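Local coordinates for putative carboxymuconolactone decarboxylase (Burkholderia xenovorans, PDB 2QEU) that belongs to the carboxymuconolactone decarboxylase family and may have a peroxiredoxin-like activity, at the interface of chains A and B. Coordinates in Å, arbitrary orientation; residue numbers count along the deposited sequence, not the author numbering. Chains: chain A/B, Putative carboxymuconolactone decarboxylase.

The interface of chains A and B. Residues chain A 72, 75-76, 81; chain B 108-109, 111-112.
The carboxylate of A:Asp76 directs its OD1 end at the branched tip of B:Val112: methyl CG1 lies nearly level with the carboxylate plane, whereas CG2 is displaced towards the face on the A:Leu72 side. A:Asp76 OD1 is 3.6 Å from B:Val112 CG2, a van der Waals contact. Towards the other face stands the poorly ordered carboxylate of A:Glu81, whose position carries little weight.

This is a helix-to-helix patch between two copies of the protein, part of a two-fold symmetric interface. The deposited assembly holds six copies; the structure alone does not show whether this pairing forms in solution. A:Leu72, A:Leu75 and A:Asp76, spaced i, i+3 and i+4, share one face of helix 65-79 and meet helix 99-113 of chain B. B:Val112 wedges among all three, and a short, beta-branched residue suits that place because it offers two methyls close to its backbone. Its chi1 of -175° sets CG1 opposite the backbone N, beyond OD1, while CG2 meets both OD1 and the two leucines.

A:Leu72 crosses the valine at a slant, bringing A:Leu72 CD2 within 3.7 Å of B:Val112 CG2. The same methyl also approaches the carbonyl O of B:Leu108 and the side chain of B:Ile111, so the leucine's branched end packs between neighbouring turns of helix 99-113. A:Leu75 CB lies 3.8 Å from B:Val112 CG2. Its outer branch packs on exposed helix backbone, A:Leu75 CD1 lying 3.8 Å from both B:Gly109 CA and B:Leu108 O.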
ATOM      1  N   LEU A  72     -14.292  10.297  -0.017  1.00  6.95           N
ATOM      2  CA  LEU A  72     -13.388  10.287  -1.182  1.00  4.85           C
ATOM      3  C   LEU A  72     -12.167  11.180  -1.017  1.00  4.16           C
ATOM      4  O   LEU A  72     -11.071  10.810  -1.467  1.00  7.41           O
ATOM      5  CB  LEU A  72     -14.171  10.582  -2.459  1.00  6.12           C
ATOM      6  CG  LEU A  72     -15.125   9.425  -2.850  1.00  5.05           C
ATOM      7  CD1 LEU A  72     -16.242   9.832  -3.859  1.00  8.31           C
ATOM      8  CD2 LEU A  72     -14.340   8.142  -3.316  1.00  7.43           C
ATOM      9  N   LEU A  75      -9.857   9.130   1.244  1.00  6.73           N
ATOM     10  CA  LEU A  75      -9.288   8.068   0.410  1.00  5.83           C
ATOM     11  C   LEU A  75      -8.226   8.613  -0.561  1.00  5.94           C
ATOM     12  O   LEU A  75      -7.187   8.025  -0.708  1.00  5.56           O
ATOM     13  CB  LEU A  75     -10.401   7.366  -0.369  1.00  6.95           C
ATOM     14  CG  LEU A  75     -11.358   6.482   0.453  1.00  7.90           C
ATOM     15  CD1 LEU A  75     -12.558   6.083  -0.388  1.00  8.28           C
ATOM     16  CD2 LEU A  75     -10.609   5.272   1.058  1.00 11.06           C
ATOM     17  N   ASP A  76      -8.520   9.738  -1.217  1.00  6.37           N
ATOM     18  CA  ASP A  76      -7.510  10.361  -2.116  1.00  6.58           C
ATOM     19  C   ASP A  76      -6.300  10.876  -1.330  1.00  7.74           C
ATOM     20  O   ASP A  76      -5.189  10.871  -1.866  1.00  6.85           O
ATOM     21  CB  ASP A  76      -8.121  11.442  -2.970  1.00  5.93           C
ATOM     22  CG  ASP A  76      -8.928  10.905  -4.136  1.00  8.81           C
ATOM     23  OD1 ASP A  76      -8.958   9.690  -4.351  1.00 13.93           O
ATOM     24  OD2 ASP A  76      -9.477  11.764  -4.851  1.00 12.20           O
ATOM     25  N   GLU A  81      -3.570  11.169  -4.311  1.00  7.24           N
ATOM     26  CA  GLU A  81      -4.189  11.673  -5.538  1.00  9.98           C
ATOM     27  C   GLU A  81      -4.522  13.141  -5.371  1.00 10.37           C
ATOM     28  O   GLU A  81      -5.644  13.465  -4.962  1.00  9.81           O
ATOM     29  CB  GLU A  81      -5.411  10.879  -5.842  1.00 11.84           C
ATOM     30  CG  GLU A  81      -5.115   9.558  -6.329  1.00 23.98           C
ATOM     31  CD  GLU A  81      -6.261   9.007  -7.078  1.00 41.88           C
ATOM     32  OE1 GLU A  81      -7.340   8.881  -6.440  1.00 45.57           O
ATOM     33  OE2 GLU A  81      -6.064   8.691  -8.283  1.00 33.37           O
TER
ATOM     34  N   LEU B 108     -17.803   3.374  -1.500  1.00  5.61           N
ATOM     35  CA  LEU B 108     -16.955   4.426  -2.111  1.00  6.29           C
ATOM     36  C   LEU B 108     -15.496   4.004  -2.126  1.00  5.70           C
ATOM     37  O   LEU B 108     -14.720   4.406  -3.008  1.00  7.89           O
ATOM     38  CB  LEU B 108     -17.137   5.752  -1.343  1.00  7.09           C
ATOM     39  CG  LEU B 108     -18.537   6.370  -1.422  1.00  7.28           C
ATOM     40  CD1 LEU B 108     -18.714   7.549  -0.414  1.00  7.53           C
ATOM     41  CD2 LEU B 108     -19.004   6.768  -2.818  1.00  9.77           C
ATOM     42  N   GLY B 109     -15.103   3.128  -1.194  1.00  5.75           N
ATOM     43  CA  GLY B 109     -13.748   2.545  -1.250  1.00  9.27           C
ATOM     44  C   GLY B 109     -13.407   1.840  -2.541  1.00  8.85           C
ATOM     45  O   GLY B 109     -12.226   1.807  -2.906  1.00  8.79           O
ATOM     46  N   ILE B 111     -14.111   2.827  -5.551  1.00  6.81           N
ATOM     47  CA  ILE B 111     -13.618   3.825  -6.505  1.00  8.04           C
ATOM     48  C   ILE B 111     -12.083   3.978  -6.443  1.00  7.27           C
ATOM     49  O   ILE B 111     -11.413   3.977  -7.473  1.00  7.72           O
ATOM     50  CB  ILE B 111     -14.300   5.178  -6.271  1.00  7.98           C
ATOM     51  CG1 ILE B 111     -15.782   5.095  -6.688  1.00  7.89           C
ATOM     52  CG2 ILE B 111     -13.555   6.292  -7.044  1.00  8.35           C
ATOM     53  CD1 ILE B 111     -16.617   6.304  -6.307  1.00 11.61           C
ATOM     54  N   VAL B 112     -11.548   4.145  -5.225  1.00  7.05           N
ATOM     55  CA  VAL B 112     -10.167   4.499  -5.022  1.00  7.94           C
ATOM     56  C   VAL B 112      -9.253   3.280  -4.850  1.00  7.66           C
ATOM     57  O   VAL B 112      -8.094   3.333  -5.180  1.00  8.87           O
ATOM     58  CB  VAL B 112     -10.007   5.519  -3.864  1.00  8.72           C
ATOM     59  CG1 VAL B 112      -8.565   6.003  -3.722  1.00  6.23           C
ATOM     60  CG2 VAL B 112     -10.988   6.762  -4.086  1.00  7.18           C
TER